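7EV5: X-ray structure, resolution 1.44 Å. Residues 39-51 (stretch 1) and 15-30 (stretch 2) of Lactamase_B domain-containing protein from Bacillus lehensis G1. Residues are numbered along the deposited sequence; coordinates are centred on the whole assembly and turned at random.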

# COMPACT_ATOMS: atom_id res chain seq x y z
N TRP A 39 8.31 7.06 -15.74
CA TRP A 39 7.56 5.97 -16.34
C TRP A 39 6.12 6.39 -16.63
O TRP A 39 5.60 6.15 -17.72
CB TRP A 39 7.58 4.72 -15.46
CG TRP A 39 6.79 3.57 -16.04
CD1 TRP A 39 7.21 2.71 -17.00
CD2 TRP A 39 5.44 3.20 -15.72
NE1 TRP A 39 6.22 1.80 -17.29
CE2 TRP A 39 5.12 2.08 -16.52
CE3 TRP A 39 4.47 3.69 -14.84
CZ2 TRP A 39 3.88 1.45 -16.46
CZ3 TRP A 39 3.24 3.06 -14.78
CH2 TRP A 39 2.95 1.95 -15.58
N LEU A 40 5.47 7.01 -15.65
CA LEU A 40 4.10 7.48 -15.85
C LEU A 40 4.02 8.41 -17.05
O LEU A 40 3.08 8.33 -17.86
CB LEU A 40 3.60 8.20 -14.60
CG LEU A 40 3.33 7.31 -13.38
CD1 LEU A 40 3.34 8.14 -12.12
CD2 LEU A 40 2.00 6.57 -13.54
N LYS A 41 4.99 9.31 -17.19
CA LYS A 41 4.98 10.26 -18.30
C LYS A 41 5.28 9.59 -19.63
O LYS A 41 4.65 9.91 -20.65
CB LYS A 41 5.96 11.40 -18.02
CG LYS A 41 5.52 12.25 -16.84
CD LYS A 41 6.27 13.55 -16.76
CE LYS A 41 5.57 14.52 -15.81
NZ LYS A 41 4.32 15.07 -16.39
N ARG A 42 6.23 8.65 -19.66
CA ARG A 42 6.49 7.92 -20.90
C ARG A 42 5.26 7.17 -21.38
O ARG A 42 5.00 7.09 -22.59
CB ARG A 42 7.66 6.96 -20.71
CG ARG A 42 9.01 7.64 -20.59
CD ARG A 42 10.17 6.67 -20.69
NE ARG A 42 10.07 5.55 -19.76
CZ ARG A 42 10.54 5.56 -18.51
NH1 ARG A 42 11.14 6.65 -18.03
NH2 ARG A 42 10.40 4.49 -17.74
N GLU A 43 4.49 6.62 -20.45
CA GLU A 43 3.28 5.86 -20.76
C GLU A 43 2.07 6.76 -20.97
O GLU A 43 0.99 6.24 -21.28
CB GLU A 43 3.00 4.84 -19.65
CG GLU A 43 4.10 3.82 -19.48
CD GLU A 43 4.39 3.06 -20.76
OE1 GLU A 43 3.44 2.52 -21.36
OE2 GLU A 43 5.57 3.02 -21.16
N GLN A 44 2.24 8.07 -20.82
CA GLN A 44 1.15 9.03 -21.02
C GLN A 44 -0.04 8.71 -20.12
O GLN A 44 -1.20 8.82 -20.52
CB GLN A 44 0.76 9.14 -22.50
CG GLN A 44 1.98 9.29 -23.41
CD GLN A 44 1.64 9.76 -24.82
OE1 GLN A 44 0.93 10.76 -25.00
NE2 GLN A 44 2.14 9.05 -25.82
N LEU A 45 0.25 8.29 -18.89
CA LEU A 45 -0.78 8.01 -17.90
C LEU A 45 -1.03 9.25 -17.05
O LEU A 45 -0.10 9.97 -16.69
CB LEU A 45 -0.33 6.85 -16.99
CG LEU A 45 -0.33 5.46 -17.64
CD1 LEU A 45 0.43 4.43 -16.81
CD2 LEU A 45 -1.75 4.98 -17.92
N THR A 46 -2.30 9.49 -16.74
CA THR A 46 -2.69 10.61 -15.89
C THR A 46 -3.10 10.08 -14.52
O THR A 46 -4.20 9.54 -14.37
CB THR A 46 -3.86 11.36 -16.54
OG1 THR A 46 -3.41 11.95 -17.77
CG2 THR A 46 -4.37 12.46 -15.62
N PRO A 47 -2.25 10.21 -13.50
CA PRO A 47 -2.65 9.72 -12.18
C PRO A 47 -3.70 10.62 -11.56
O PRO A 47 -3.74 11.83 -11.79
CB PRO A 47 -1.35 9.75 -11.37
CG PRO A 47 -0.46 10.68 -12.09
CD PRO A 47 -0.87 10.70 -13.54
N LEU A 48 -4.58 9.98 -10.78
CA LEU A 48 -5.71 10.64 -10.12
C LEU A 48 -5.54 10.77 -8.61
O LEU A 48 -6.14 11.68 -8.02
CB LEU A 48 -7.01 9.87 -10.39
CG LEU A 48 -7.38 9.64 -11.85
CD1 LEU A 48 -8.60 8.75 -11.96
CD2 LEU A 48 -7.61 10.98 -12.54
N ALA A 49 -4.74 9.91 -7.99
CA ALA A 49 -4.61 9.90 -6.53
C ALA A 49 -3.44 9.00 -6.16
O ALA A 49 -3.04 8.13 -6.92
CB ALA A 49 -5.90 9.37 -5.87
N ILE A 50 -2.92 9.24 -4.96
CA ILE A 50 -1.99 8.34 -4.27
C ILE A 50 -2.76 7.71 -3.12
O ILE A 50 -3.29 8.42 -2.25
CB ILE A 50 -0.77 9.09 -3.73
CG1 ILE A 50 0.03 9.69 -4.88
CG2 ILE A 50 0.09 8.16 -2.86
CD1 ILE A 50 0.99 10.76 -4.43
N LEU A 51 -2.84 6.38 -3.11
CA LEU A 51 -3.46 5.63 -2.03
C LEU A 51 -2.36 4.93 -1.25
O LEU A 51 -1.57 4.18 -1.83
CB LEU A 51 -4.45 4.60 -2.58
CG LEU A 51 -5.64 5.11 -3.40
CD1 LEU A 51 -6.64 3.99 -3.64
CD2 LEU A 51 -6.31 6.33 -2.76
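Stretch 2 15-30: YVLYNDDKEAVIFDPG

The apolar centre of this contact gathers around I26, whose CD1 lies 3.7 Å from L40 CD1 and 3.6 Å from P47 CB, so one isoleucine tip meets both the helix and the strand of stretch 1. V16, in the neighbouring strand of stretch 2, extends this layer: its CG2 is 3.8 Å from W39 CZ3 and its CG1 3.9 Å from L40 CD2. L45 fills the next place, with CD2 3.9 Å from Y18 CB. Farther along, I50 CG2 packs 3.7 Å from P29 CD. The sheet face carrying V25, F27 and L51 has its own cluster, where L51 CD1 approaches V25 CG1 at 3.8 Å and F27 CE1 at 3.6 Å.

Beneath these contacts the backbones run as paired strands. Stretch 2 is a hairpin, strands 15-18 and 23-27 joined through a type I turn from N19 to K22. Its second strand runs parallel to strand 46-51, the axes crossing at -44° and approaching to 4.3 Å. T46 pairs with E23, P47 with A24, I50 with I26 and L51 with F27. The hydrogen bonds alternate in direction: T46 N to K22 O (2.9 Å), A24 N to T46 O (3.0 Å), L48 N to A24 O (2.8 Å), I26 N to A49 O (3.1 Å), L51 N to I26 O (2.8 Å) and D28 N to L51 O (3.3 Å). The regular ladder is interrupted at L48, with phi/psi of -108/-25; beside it, A49 N is buried without a partner.

At the polar edge, the helix gives way to a Schellman motif at Q44, and K22 reaches across this end. Its NZ donates to E43 O at 3.0 Å, while E43 OE1, 4.4 Å from K22 NZ, is too distant for a salt bridge. The rule is economical: a lysine at the turn ties hairpin to helix end through a backbone carbonyl.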

# COMPACT_ATOMS: atom_id res chain seq x y z
N TYR A 15 2.52 0.33 -6.82
CA TYR A 15 1.65 -0.20 -7.86
C TYR A 15 1.02 0.95 -8.62
O TYR A 15 0.66 1.96 -8.03
CB TYR A 15 0.54 -1.12 -7.30
CG TYR A 15 1.13 -2.37 -6.72
CD1 TYR A 15 1.43 -3.45 -7.53
CD2 TYR A 15 1.43 -2.45 -5.37
CE1 TYR A 15 2.01 -4.58 -7.00
CE2 TYR A 15 2.03 -3.57 -4.84
CZ TYR A 15 2.30 -4.65 -5.66
OH TYR A 15 2.90 -5.79 -5.15
N VAL A 16 0.90 0.79 -9.94
CA VAL A 16 0.10 1.70 -10.73
C VAL A 16 -1.02 0.89 -11.37
O VAL A 16 -0.76 -0.02 -12.17
CB VAL A 16 0.92 2.44 -11.80
CG1 VAL A 16 -0.02 3.36 -12.58
CG2 VAL A 16 2.04 3.24 -11.16
N LEU A 17 -2.26 1.20 -10.99
CA LEU A 17 -3.45 0.61 -11.57
C LEU A 17 -3.99 1.59 -12.61
O LEU A 17 -4.06 2.79 -12.34
CB LEU A 17 -4.50 0.40 -10.48
CG LEU A 17 -5.87 -0.15 -10.88
CD1 LEU A 17 -5.79 -1.60 -11.38
CD2 LEU A 17 -6.84 -0.04 -9.70
N TYR A 18 -4.36 1.10 -13.79
CA TYR A 18 -4.77 1.98 -14.86
C TYR A 18 -5.97 1.39 -15.59
O TYR A 18 -6.37 0.24 -15.36
CB TYR A 18 -3.62 2.28 -15.83
CG TYR A 18 -2.92 1.03 -16.33
CD1 TYR A 18 -3.43 0.31 -17.39
CD2 TYR A 18 -1.75 0.58 -15.73
CE1 TYR A 18 -2.81 -0.83 -17.85
CE2 TYR A 18 -1.12 -0.56 -16.18
CZ TYR A 18 -1.65 -1.26 -17.24
OH TYR A 18 -1.03 -2.40 -17.70
N ASN A 19 -6.57 2.21 -16.45
CA ASN A 19 -7.70 1.82 -17.30
C ASN A 19 -7.36 2.12 -18.75
O ASN A 19 -6.29 2.66 -19.07
CB ASN A 19 -9.02 2.48 -16.85
CG ASN A 19 -9.00 4.01 -16.94
OD1 ASN A 19 -8.19 4.61 -17.66
ND2 ASN A 19 -9.92 4.65 -16.22
N ASP A 20 -8.29 1.79 -19.65
CA ASP A 20 -8.04 1.99 -21.07
C ASP A 20 -7.99 3.46 -21.46
O ASP A 20 -7.35 3.80 -22.47
CB ASP A 20 -9.07 1.23 -21.92
CG ASP A 20 -8.86 -0.28 -21.86
OD1 ASP A 20 -7.82 -0.72 -21.34
OD2 ASP A 20 -9.75 -1.02 -22.34
N ASP A 21 -8.61 4.34 -20.68
CA ASP A 21 -8.54 5.78 -20.88
C ASP A 21 -7.24 6.40 -20.37
O ASP A 21 -7.13 7.63 -20.35
CB ASP A 21 -9.73 6.49 -20.20
CG ASP A 21 -11.05 6.18 -20.88
OD1 ASP A 21 -12.11 6.36 -20.23
OD2 ASP A 21 -11.04 5.77 -22.05
N LYS A 22 -6.28 5.57 -19.96
CA LYS A 22 -4.96 5.99 -19.51
C LYS A 22 -4.99 6.83 -18.22
O LYS A 22 -4.07 7.60 -17.96
CB LYS A 22 -4.13 6.66 -20.61
CG LYS A 22 -3.74 5.69 -21.73
CD LYS A 22 -2.23 5.73 -21.98
CE LYS A 22 -1.79 4.59 -22.89
NZ LYS A 22 -0.56 3.91 -22.37
N GLU A 23 -6.03 6.67 -17.42
CA GLU A 23 -6.05 7.22 -16.07
C GLU A 23 -5.48 6.19 -15.11
O GLU A 23 -5.49 4.99 -15.38
CB GLU A 23 -7.48 7.54 -15.66
CG GLU A 23 -8.14 8.57 -16.56
CD GLU A 23 -9.64 8.64 -16.35
OE1 GLU A 23 -10.28 7.57 -16.21
OE2 GLU A 23 -10.18 9.77 -16.32
N ALA A 24 -4.98 6.67 -13.97
CA ALA A 24 -4.23 5.77 -13.11
C ALA A 24 -4.40 6.11 -11.64
O ALA A 24 -4.65 7.26 -11.27
CB ALA A 24 -2.74 5.81 -13.46
N VAL A 25 -4.21 5.09 -10.81
CA VAL A 25 -4.16 5.20 -9.36
C VAL A 25 -2.81 4.66 -8.91
O VAL A 25 -2.39 3.59 -9.36
CB VAL A 25 -5.32 4.41 -8.70
CG1 VAL A 25 -5.30 4.55 -7.18
CG2 VAL A 25 -6.65 4.90 -9.24
N ILE A 26 -2.13 5.41 -8.05
CA ILE A 26 -0.78 5.07 -7.58
C ILE A 26 -0.89 4.59 -6.14
O ILE A 26 -1.52 5.25 -5.32
CB ILE A 26 0.15 6.29 -7.65
CG1 ILE A 26 0.27 6.82 -9.09
CG2 ILE A 26 1.51 5.94 -7.06
CD1 ILE A 26 1.01 8.15 -9.20
N PHE A 27 -0.27 3.44 -5.84
CA PHE A 27 -0.19 2.92 -4.47
C PHE A 27 1.25 2.95 -4.00
O PHE A 27 2.14 2.51 -4.73
CB PHE A 27 -0.68 1.47 -4.42
CG PHE A 27 -2.11 1.31 -4.79
CD1 PHE A 27 -3.10 1.30 -3.82
CD2 PHE A 27 -2.48 1.19 -6.11
CE1 PHE A 27 -4.43 1.16 -4.18
CE2 PHE A 27 -3.81 1.06 -6.48
CZ PHE A 27 -4.78 1.04 -5.51
N ASP A 28 1.46 3.44 -2.79
CA ASP A 28 2.73 3.30 -2.08
C ASP A 28 3.97 3.68 -2.88
O ASP A 28 4.86 2.84 -3.10
CB ASP A 28 2.88 1.88 -1.53
CG ASP A 28 1.85 1.54 -0.47
OD1 ASP A 28 0.96 2.36 -0.17
OD2 ASP A 28 1.93 0.42 0.08
N PRO A 29 4.07 4.93 -3.35
CA PRO A 29 5.30 5.38 -4.01
C PRO A 29 6.42 5.63 -3.01
O PRO A 29 6.48 6.69 -2.38
CB PRO A 29 4.85 6.68 -4.70
CG PRO A 29 3.79 7.23 -3.81
CD PRO A 29 3.12 6.03 -3.14
N GLY A 30 7.29 4.63 -2.84
CA GLY A 30 8.14 4.57 -1.67
C GLY A 30 9.53 5.15 -1.80
O GLY A 30 10.16 5.48 -0.79